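Local coordinates for transketolase (Campylobacter jejuni, PDB 3L84), which belongs to the transketolase family of thiamine diphosphate-dependent enzymes and is built from three alpha/beta domains, paired with a second copy in the assembly, at residues Asn545-Gln550 and Lys624-Ile629; Phe207-Ile212 and Pro233-Ala238; Pro466-Phe471 and Pro492-Leu497. One frame throughout, in Å; residues are numbered along the deposited sequence.

Contact 1 (Asn545-Gln550 and Lys624-Ile629); sequences NELEKQ and KLVNFI
Leu547 meets Ile629 and Val626 through its two methyl groups. Its CD1 lies 3.9 Å from Ile629 CD1 and 4.0 Å from Ile629 CG2. The other branch, CD2, comes to 4.1 Å from Val626 CG1, and these two side chains slide past each other in opposite directions. Val626 CG1 also faces Gln550, whose side chain reaches it tip to tip, with NE2 4.1 Å away. Val626 CG2 touches Glu546 CG, where the two side chains cross at about a right angle.

Behind this first shell, Gln550 NE2 donates to Glu546 OE2 at 2.7 Å, within the amide plane and onto the anti lone pair of the carboxylate. The Glu546 chain bends at chi2 (63°), which turns CD toward the C-terminal end of its helix, on the side of Gln550.

The axes of the short helical segments 545-549 and 624-629 come within 10.6 Å and cross at -55°. Strand 528-532 lies beneath, its Leu530 touching both Leu547 and Ile629, so the helices share one side of the C-terminal domain's sheet. The polar ends of Glu546 and Gln550 pair within their own segment, so what joins the two segments is apolar packing, consistent with dispersion and the hydrophobic effect.

Contact 2 (Phe207-Ile212 and Pro233-Ala238); sequences FEVLSI and PCLIIA
Pro233 lies over one face of the Phe207 ring. Its CB stands above the ring centre, 3.8 Å from the centroid and 12° off the normal, a CH-pi contact. Pro233 CG adds to this on the same face, 3.9 Å from Phe207 CD1. At the edge, in the ring plane, is the backbone N of Leu235. Phe202 meets the ring edge-to-face, and Cys164 and Ala167 of helix 158-169 also touch Phe207.

Beyond the ring the chains pair as parallel strands. Five backbone hydrogen bonds alternate between them, from Glu208 N to Pro233 O through to Ile212 N to Ile237 O. The shortest is Ile237 N to Leu210 O, at 2.7 Å. This is a beta-alpha-beta unit of the thiamine diphosphate-binding domain: helix 217-228 links the strands, and 208-213 is an outermost strand of the sheet within this chain.

On the face with Glu208, Leu210 CD1 rests 3.9 Å from Cys234 SG. Further along, Ile212 CD1 reaches Ile236 CG2 at 3.8 Å. Ile212 CG1 lies between the backbone N and the carbonyl carbon (chi1 68°), and it meets Ala238 CB at 3.9 Å. Glu208 OE1 is hydrogen-bonded to Ser230 OG, outside the two segments. The other face carries Val209, whose CG1 packs at 3.8 Å on Ile237 CD1. Val209 and Leu235 both touch Phe202 of helix 198-204.

Contact 3 (Pro466-Phe471 and Pro492-Leu497); sequences PNFLTF and PSAFVL
Phe471 reaches across to Ser493, and its side chain can be followed outward. CB lies 3.6 Å from Ala494 O, the same oxygen that accepts the bond from Phe471 N. CG stands beside the backbone N (chi1 -67°), farther from that oxygen. Phe471 CD2 is 3.8 Å from Ala494 O. It also meets Phe495 CE1. CE2, near the tip, comes to 3.5 Å from Ser493 OG, which lies at the ring edge. CD2 also sits over one face of the Phe495 ring. The two rings are near parallel, with planes at 24°, but slid so far apart that they barely overlap.

Phe468 carries the other end. Pro492 CG lies over one face of its ring, offset toward the rim, 4.0 Å from the centroid in a CH-pi contact. Ala494 N sits at the ring edge, in plane. Four backbone hydrogen bonds pair the strands in parallel, from Leu469 N to Pro492 O at 3.1 Å through to Val496 N to Phe471 O. On the side of Thr470, its CG2 touches Val496 CG2 at 3.9 Å.

Strands 469-471 and 493-496 are joined by helix 476-488, a beta-alpha-beta unit of the pyrimidine-binding domain. Ala482 of that helix touches both Phe471 and Phe495, and Trp483 stacks on Phe495. Strand 436-440 flanks 493-496 on its other side, while Leu564 of helix 562-566 touches Leu469 and Phe471.

From the N terminus, contact 2 comes first. It closes a short loop of 20 residues around helix 217-228 in the thiamine diphosphate-binding domain. Contact 3 closes another 20-residue loop, around helix 476-488, in the pyrimidine-binding domain. Contact 1 follows and spans 73 residues, bringing the chain's last helix, 622-629, back to helix 537-549 in the C-terminal part. The three run in series, so none nests in or crosses another. None touches another: the nearest atoms of contacts 1 and 3 are about 18 Å apart, and the centres of contacts 1 and 2 are about 68 Å apart, on opposite sides of the chain's centre.

Contact 1 (Asn545-Gln550 and Lys624-Ile629)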
loop_
_atom_site.group_PDB
_atom_site.type_symbol
_atom_site.label_atom_id
_atom_site.label_comp_id
_atom_site.label_asym_id
_atom_site.label_seq_id
_atom_site.Cartn_x
_atom_site.Cartn_y
_atom_site.Cartn_z
ATOM N N ASN A 545 -21.594 33.495 -7.980
ATOM C CA ASN A 545 -21.843 34.955 -7.877
ATOM C C ASN A 545 -21.578 35.624 -9.226
ATOM O O ASN A 545 -22.337 36.480 -9.671
ATOM C CB ASN A 545 -20.927 35.588 -6.812
ATOM C CG ASN A 545 -21.371 35.302 -5.409
ATOM O OD1 ASN A 545 -22.537 34.962 -5.172
ATOM N ND2 ASN A 545 -20.435 35.418 -4.446
ATOM N N GLU A 546 -20.500 35.241 -9.902
ATOM C CA GLU A 546 -20.224 35.779 -11.218
ATOM C C GLU A 546 -21.292 35.367 -12.246
ATOM O O GLU A 546 -21.746 36.196 -13.041
ATOM C CB GLU A 546 -18.813 35.375 -11.683
ATOM C CG GLU A 546 -18.408 35.918 -13.066
ATOM C CD GLU A 546 -18.347 37.437 -13.127
ATOM O OE1 GLU A 546 -18.164 38.060 -12.057
ATOM O OE2 GLU A 546 -18.474 37.999 -14.249
ATOM N N LEU A 547 -21.697 34.100 -12.234
ATOM C CA LEU A 547 -22.733 33.606 -13.136
ATOM C C LEU A 547 -24.051 34.359 -12.895
ATOM O O LEU A 547 -24.704 34.754 -13.843
ATOM C CB LEU A 547 -22.919 32.083 -12.999
ATOM C CG LEU A 547 -21.849 31.170 -13.623
ATOM C CD1 LEU A 547 -21.875 29.803 -12.997
ATOM C CD2 LEU A 547 -22.025 31.058 -15.127
ATOM N N GLU A 548 -24.396 34.606 -11.638
ATOM C CA GLU A 548 -25.603 35.374 -11.298
ATOM C C GLU A 548 -25.495 36.821 -11.820
ATOM O O GLU A 548 -26.470 37.363 -12.348
ATOM C CB GLU A 548 -25.838 35.341 -9.786
ATOM C CG GLU A 548 -26.233 33.981 -9.247
ATOM C CD GLU A 548 -27.730 33.716 -9.144
ATOM O OE1 GLU A 548 -28.557 34.557 -9.615
ATOM O OE2 GLU A 548 -28.083 32.658 -8.584
ATOM N N LYS A 549 -24.317 37.430 -11.706
ATOM C CA LYS A 549 -24.092 38.792 -12.225
ATOM C C LYS A 549 -24.272 38.789 -13.747
ATOM O O LYS A 549 -24.761 39.796 -14.318
ATOM C CB LYS A 549 -22.697 39.277 -11.804
ATOM C CG LYS A 549 -22.230 40.587 -12.347
ATOM C CD LYS A 549 -20.858 40.933 -11.748
ATOM C CE LYS A 549 -20.418 42.345 -12.180
ATOM N NZ LYS A 549 -19.136 42.745 -11.528
ATOM N N GLN A 550 -23.911 37.687 -14.408
ATOM C CA GLN A 550 -24.110 37.512 -15.850
ATOM C C GLN A 550 -25.521 37.029 -16.255
ATOM O O GLN A 550 -25.776 36.837 -17.435
ATOM C CB GLN A 550 -23.022 36.606 -16.464
ATOM C CG GLN A 550 -21.603 37.178 -16.302
ATOM C CD GLN A 550 -20.472 36.309 -16.894
ATOM O OE1 GLN A 550 -20.633 35.680 -17.932
ATOM N NE2 GLN A 550 -19.307 36.335 -16.243
ATOM N N LYS A 624 -11.844 30.717 -15.358
ATOM C CA LYS A 624 -11.768 29.469 -16.122
ATOM C C LYS A 624 -12.983 28.586 -15.870
ATOM O O LYS A 624 -13.502 27.939 -16.778
ATOM C CB LYS A 624 -10.479 28.722 -15.841
ATOM C CG LYS A 624 -9.250 29.444 -16.395
ATOM C CD LYS A 624 -7.984 28.725 -16.073
ATOM C CE LYS A 624 -6.737 29.303 -16.726
ATOM N NZ LYS A 624 -5.501 28.540 -16.357
ATOM N N LEU A 625 -13.431 28.520 -14.609
ATOM C CA LEU A 625 -14.573 27.692 -14.308
ATOM C C LEU A 625 -15.843 28.248 -14.940
ATOM O O LEU A 625 -16.624 27.517 -15.522
ATOM C CB LEU A 625 -14.732 27.494 -12.793
ATOM C CG LEU A 625 -15.953 26.702 -12.372
ATOM C CD1 LEU A 625 -15.988 25.308 -12.990
ATOM C CD2 LEU A 625 -15.997 26.589 -10.833
ATOM N N VAL A 626 -16.027 29.550 -14.866
ATOM C CA VAL A 626 -17.180 30.161 -15.529
ATOM C C VAL A 626 -17.163 29.936 -17.036
ATOM O O VAL A 626 -18.184 29.635 -17.624
ATOM C CB VAL A 626 -17.258 31.651 -15.204
ATOM C CG1 VAL A 626 -18.255 32.403 -16.138
ATOM C CG2 VAL A 626 -17.632 31.866 -13.735
ATOM N N ASN A 627 -16.001 30.072 -17.657
ATOM C CA ASN A 627 -15.886 29.770 -19.098
ATOM C C ASN A 627 -16.253 28.333 -19.433
ATOM O O ASN A 627 -16.933 28.086 -20.433
ATOM C CB ASN A 627 -14.500 30.167 -19.617
ATOM C CG ASN A 627 -14.363 31.654 -19.787
ATOM O OD1 ASN A 627 -15.353 32.393 -19.820
ATOM N ND2 ASN A 627 -13.117 32.116 -19.878
ATOM N N PHE A 628 -15.837 27.390 -18.590
ATOM C CA PHE A 628 -16.195 25.999 -18.753
ATOM C C PHE A 628 -17.721 25.797 -18.630
ATOM O O PHE A 628 -18.345 25.124 -19.467
ATOM C CB PHE A 628 -15.448 25.188 -17.702
ATOM C CG PHE A 628 -15.789 23.725 -17.700
ATOM C CD1 PHE A 628 -15.153 22.832 -18.570
ATOM C CD2 PHE A 628 -16.734 23.229 -16.828
ATOM C CE1 PHE A 628 -15.475 21.486 -18.562
ATOM C CE2 PHE A 628 -17.033 21.878 -16.788
ATOM C CZ PHE A 628 -16.417 20.993 -17.662
ATOM N N ILE A 629 -18.327 26.392 -17.602
ATOM C CA ILE A 629 -19.770 26.235 -17.365
ATOM C C ILE A 629 -20.578 26.829 -18.527
ATOM O O ILE A 629 -21.613 26.282 -18.899
ATOM C CB ILE A 629 -20.146 26.857 -16.025
ATOM C CG1 ILE A 629 -19.500 26.035 -14.888
ATOM C CG2 ILE A 629 -21.675 26.957 -15.842
ATOM C CD1 ILE A 629 -19.656 26.614 -13.509
#

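Contact 2 (Phe207-Ile212 and Pro233-Ala238)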
loop_
_atom_site.group_PDB
_atom_site.type_symbol
_atom_site.label_atom_id
_atom_site.label_comp_id
_atom_site.label_asym_id
_atom_site.label_seq_id
_atom_site.Cartn_x
_atom_site.Cartn_y
_atom_site.Cartn_z
ATOM N N PHE A 207 14.152 -8.516 20.365
ATOM C CA PHE A 207 13.453 -9.717 20.796
ATOM C C PHE A 207 14.396 -10.732 21.461
ATOM O O PHE A 207 15.601 -10.810 21.162
ATOM C CB PHE A 207 12.834 -10.454 19.600
ATOM C CG PHE A 207 11.549 -9.840 19.058
ATOM C CD1 PHE A 207 11.528 -8.569 18.512
ATOM C CD2 PHE A 207 10.372 -10.583 19.012
ATOM C CE1 PHE A 207 10.343 -8.034 18.004
ATOM C CE2 PHE A 207 9.217 -10.078 18.491
ATOM C CZ PHE A 207 9.193 -8.802 17.987
ATOM N N GLU A 208 13.817 -11.540 22.345
ATOM C CA GLU A 208 14.417 -12.818 22.739
ATOM C C GLU A 208 13.952 -13.890 21.768
ATOM O O GLU A 208 12.749 -13.945 21.457
ATOM C CB GLU A 208 13.997 -13.215 24.150
ATOM C CG GLU A 208 14.568 -14.590 24.584
ATOM C CD GLU A 208 14.348 -14.949 26.044
ATOM O OE1 GLU A 208 13.560 -14.308 26.770
ATOM O OE2 GLU A 208 14.986 -15.938 26.488
ATOM N N VAL A 209 14.864 -14.737 21.297
ATOM C CA VAL A 209 14.560 -15.711 20.267
ATOM C C VAL A 209 14.823 -17.146 20.729
ATOM O O VAL A 209 15.942 -17.461 21.137
ATOM C CB VAL A 209 15.337 -15.428 18.971
ATOM C CG1 VAL A 209 14.971 -16.508 17.930
ATOM C CG2 VAL A 209 15.056 -13.997 18.449
ATOM N N LEU A 210 13.797 -17.986 20.672
ATOM C CA LEU A 210 13.887 -19.406 21.027
ATOM C C LEU A 210 13.670 -20.215 19.766
ATOM O O LEU A 210 12.897 -19.805 18.903
ATOM C CB LEU A 210 12.801 -19.747 22.073
ATOM C CG LEU A 210 12.846 -18.858 23.324
ATOM C CD1 LEU A 210 11.655 -19.121 24.297
ATOM C CD2 LEU A 210 14.149 -18.987 24.031
ATOM N N SER A 211 14.316 -21.368 19.644
ATOM C CA SER A 211 14.230 -22.225 18.477
ATOM C C SER A 211 13.918 -23.639 18.908
ATOM O O SER A 211 14.690 -24.220 19.717
ATOM C CB SER A 211 15.556 -22.218 17.724
ATOM O OG SER A 211 15.819 -20.901 17.223
ATOM N N ILE A 212 12.800 -24.183 18.436
ATOM C CA ILE A 212 12.288 -25.498 18.841
ATOM C C ILE A 212 11.859 -26.363 17.662
ATOM O O ILE A 212 11.667 -25.873 16.530
ATOM C CB ILE A 212 11.063 -25.378 19.779
ATOM C CG1 ILE A 212 9.827 -24.812 19.067
ATOM C CG2 ILE A 212 11.415 -24.551 21.029
ATOM C CD1 ILE A 212 8.576 -24.858 19.903
ATOM N N PRO A 233 9.894 -8.721 23.954
ATOM C CA PRO A 233 9.034 -9.478 23.028
ATOM C C PRO A 233 9.774 -10.747 22.651
ATOM O O PRO A 233 11.011 -10.715 22.555
ATOM C CB PRO A 233 8.829 -8.510 21.836
ATOM C CG PRO A 233 9.999 -7.554 21.917
ATOM C CD PRO A 233 10.268 -7.413 23.391
ATOM N N CYS A 234 9.055 -11.842 22.470
ATOM C CA CYS A 234 9.687 -13.138 22.251
ATOM C C CYS A 234 9.227 -13.801 20.992
ATOM O O CYS A 234 8.018 -13.881 20.751
ATOM C CB CYS A 234 9.401 -14.032 23.441
ATOM S SG CYS A 234 10.250 -15.632 23.444
ATOM N N LEU A 235 10.180 -14.280 20.209
ATOM C CA LEU A 235 9.951 -15.057 19.012
ATOM C C LEU A 235 10.304 -16.493 19.296
ATOM O O LEU A 235 11.407 -16.764 19.750
ATOM C CB LEU A 235 10.796 -14.539 17.851
ATOM C CG LEU A 235 10.762 -15.394 16.577
ATOM C CD1 LEU A 235 9.393 -15.268 15.923
ATOM C CD2 LEU A 235 11.835 -15.016 15.565
ATOM N N ILE A 236 9.384 -17.399 19.020
ATOM C CA ILE A 236 9.638 -18.829 19.001
ATOM C C ILE A 236 9.675 -19.268 17.544
ATOM O O ILE A 236 8.674 -19.198 16.835
ATOM C CB ILE A 236 8.565 -19.622 19.784
ATOM C CG1 ILE A 236 8.579 -19.177 21.246
ATOM C CG2 ILE A 236 8.813 -21.117 19.661
ATOM C CD1 ILE A 236 7.403 -19.744 22.095
ATOM N N ILE A 237 10.840 -19.698 17.091
ATOM C CA ILE A 237 10.989 -20.252 15.748
ATOM C C ILE A 237 10.715 -21.738 15.855
ATOM O O ILE A 237 11.527 -22.494 16.421
ATOM C CB ILE A 237 12.400 -20.014 15.184
ATOM C CG1 ILE A 237 12.744 -18.519 15.179
ATOM C CG2 ILE A 237 12.539 -20.605 13.788
ATOM C CD1 ILE A 237 14.165 -18.210 14.676
ATOM N N ALA A 238 9.545 -22.153 15.370
ATOM C CA ALA A 238 9.125 -23.546 15.540
ATOM C C ALA A 238 9.280 -24.281 14.227
ATOM O O ALA A 238 8.591 -23.972 13.255
ATOM C CB ALA A 238 7.704 -23.597 16.043
#

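Contact 3 (Pro466-Phe471 and Pro492-Leu497)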
loop_
_atom_site.group_PDB
_atom_site.type_symbol
_atom_site.label_atom_id
_atom_site.label_comp_id
_atom_site.label_asym_id
_atom_site.label_seq_id
_atom_site.Cartn_x
_atom_site.Cartn_y
_atom_site.Cartn_z
ATOM N N PRO A 466 -15.892 0.058 0.332
ATOM C CA PRO A 466 -17.072 -0.044 1.185
ATOM C C PRO A 466 -16.811 0.242 2.654
ATOM O O PRO A 466 -15.681 0.095 3.131
ATOM C CB PRO A 466 -17.522 -1.503 0.972
ATOM C CG PRO A 466 -16.995 -1.854 -0.381
ATOM C CD PRO A 466 -15.669 -1.173 -0.445
ATOM N N ASN A 467 -17.885 0.541 3.385
ATOM C CA ASN A 467 -17.843 0.679 4.838
ATOM C C ASN A 467 -16.836 1.729 5.327
ATOM O O ASN A 467 -16.171 1.529 6.322
ATOM C CB ASN A 467 -17.541 -0.655 5.559
ATOM C CG ASN A 467 -18.611 -1.677 5.424
ATOM O OD1 ASN A 467 -19.753 -1.366 5.024
ATOM N ND2 ASN A 467 -18.302 -2.898 5.831
ATOM N N PHE A 468 -16.749 2.828 4.607
ATOM C CA PHE A 468 -15.935 3.980 4.961
ATOM C C PHE A 468 -16.720 5.208 4.678
ATOM O O PHE A 468 -17.434 5.304 3.627
ATOM C CB PHE A 468 -14.654 4.085 4.120
ATOM C CG PHE A 468 -13.387 4.019 4.916
ATOM C CD1 PHE A 468 -12.792 2.823 5.104
ATOM C CD2 PHE A 468 -12.867 5.131 5.567
ATOM C CE1 PHE A 468 -11.700 2.704 5.808
ATOM C CE2 PHE A 468 -11.679 4.989 6.299
ATOM C CZ PHE A 468 -11.135 3.785 6.440
ATOM N N LEU A 469 -16.609 6.182 5.550
ATOM C CA LEU A 469 -17.042 7.542 5.236
ATOM C C LEU A 469 -15.816 8.378 4.902
ATOM O O LEU A 469 -14.836 8.309 5.630
ATOM C CB LEU A 469 -17.773 8.155 6.414
ATOM C CG LEU A 469 -19.040 7.428 6.836
ATOM C CD1 LEU A 469 -19.674 8.128 8.041
ATOM C CD2 LEU A 469 -20.056 7.334 5.682
ATOM N N THR A 470 -15.858 9.158 3.841
ATOM C CA THR A 470 -14.702 9.949 3.454
ATOM C C THR A 470 -15.146 11.409 3.552
ATOM O O THR A 470 -15.826 11.925 2.652
ATOM C CB THR A 470 -14.208 9.619 2.050
ATOM O OG1 THR A 470 -13.979 8.191 1.986
ATOM C CG2 THR A 470 -12.896 10.331 1.701
ATOM N N PHE A 471 -14.759 12.092 4.614
ATOM C CA PHE A 471 -15.135 13.491 4.827
ATOM C C PHE A 471 -14.085 14.421 4.274
ATOM O O PHE A 471 -12.896 14.245 4.552
ATOM C CB PHE A 471 -15.309 13.789 6.299
ATOM C CG PHE A 471 -16.466 13.097 6.930
ATOM C CD1 PHE A 471 -17.750 13.544 6.717
ATOM C CD2 PHE A 471 -16.274 11.982 7.722
ATOM C CE1 PHE A 471 -18.827 12.928 7.341
ATOM C CE2 PHE A 471 -17.367 11.376 8.329
ATOM C CZ PHE A 471 -18.613 11.865 8.117
ATOM N N PRO A 492 -15.715 2.974 10.016
ATOM C CA PRO A 492 -14.635 3.937 10.104
ATOM C C PRO A 492 -14.779 5.110 9.172
ATOM O O PRO A 492 -15.552 5.106 8.220
ATOM C CB PRO A 492 -13.415 3.134 9.718
ATOM C CG PRO A 492 -13.945 2.037 8.865
ATOM C CD PRO A 492 -15.276 1.695 9.435
ATOM N N SER A 493 -14.053 6.182 9.504
ATOM C CA SER A 493 -14.077 7.419 8.719
ATOM C C SER A 493 -12.675 7.923 8.433
ATOM O O SER A 493 -11.745 7.744 9.249
ATOM C CB SER A 493 -14.798 8.541 9.478
ATOM O OG SER A 493 -16.208 8.326 9.665
ATOM N N ALA A 494 -12.515 8.566 7.271
ATOM C CA ALA A 494 -11.353 9.309 6.923
ATOM C C ALA A 494 -11.696 10.797 6.875
ATOM O O ALA A 494 -12.805 11.172 6.477
ATOM C CB ALA A 494 -10.808 8.884 5.561
ATOM N N PHE A 495 -10.741 11.631 7.262
ATOM C CA PHE A 495 -10.817 13.079 7.210
ATOM C C PHE A 495 -9.743 13.559 6.244
ATOM O O PHE A 495 -8.546 13.359 6.470
ATOM C CB PHE A 495 -10.620 13.650 8.612
ATOM C CG PHE A 495 -11.715 13.270 9.555
ATOM C CD1 PHE A 495 -12.826 14.084 9.739
ATOM C CD2 PHE A 495 -11.686 12.082 10.193
ATOM C CE1 PHE A 495 -13.837 13.695 10.633
ATOM C CE2 PHE A 495 -12.691 11.706 11.047
ATOM C CZ PHE A 495 -13.761 12.508 11.256
ATOM N N VAL A 496 -10.189 14.198 5.165
ATOM C CA VAL A 496 -9.330 14.653 4.078
ATOM C C VAL A 496 -9.224 16.179 4.193
ATOM O O VAL A 496 -10.232 16.889 4.042
ATOM C CB VAL A 496 -9.890 14.194 2.746
ATOM C CG1 VAL A 496 -9.101 14.788 1.534
ATOM C CG2 VAL A 496 -9.967 12.669 2.638
ATOM N N LEU A 497 -8.027 16.634 4.550
ATOM C CA LEU A 497 -7.824 17.949 5.126
ATOM C C LEU A 497 -6.771 18.745 4.341
ATOM O O LEU A 497 -5.797 18.183 3.831
ATOM C CB LEU A 497 -7.389 17.784 6.581
ATOM C CG LEU A 497 -8.365 16.968 7.441
ATOM C CD1 LEU A 497 -7.668 16.496 8.702
ATOM C CD2 LEU A 497 -9.647 17.709 7.705
#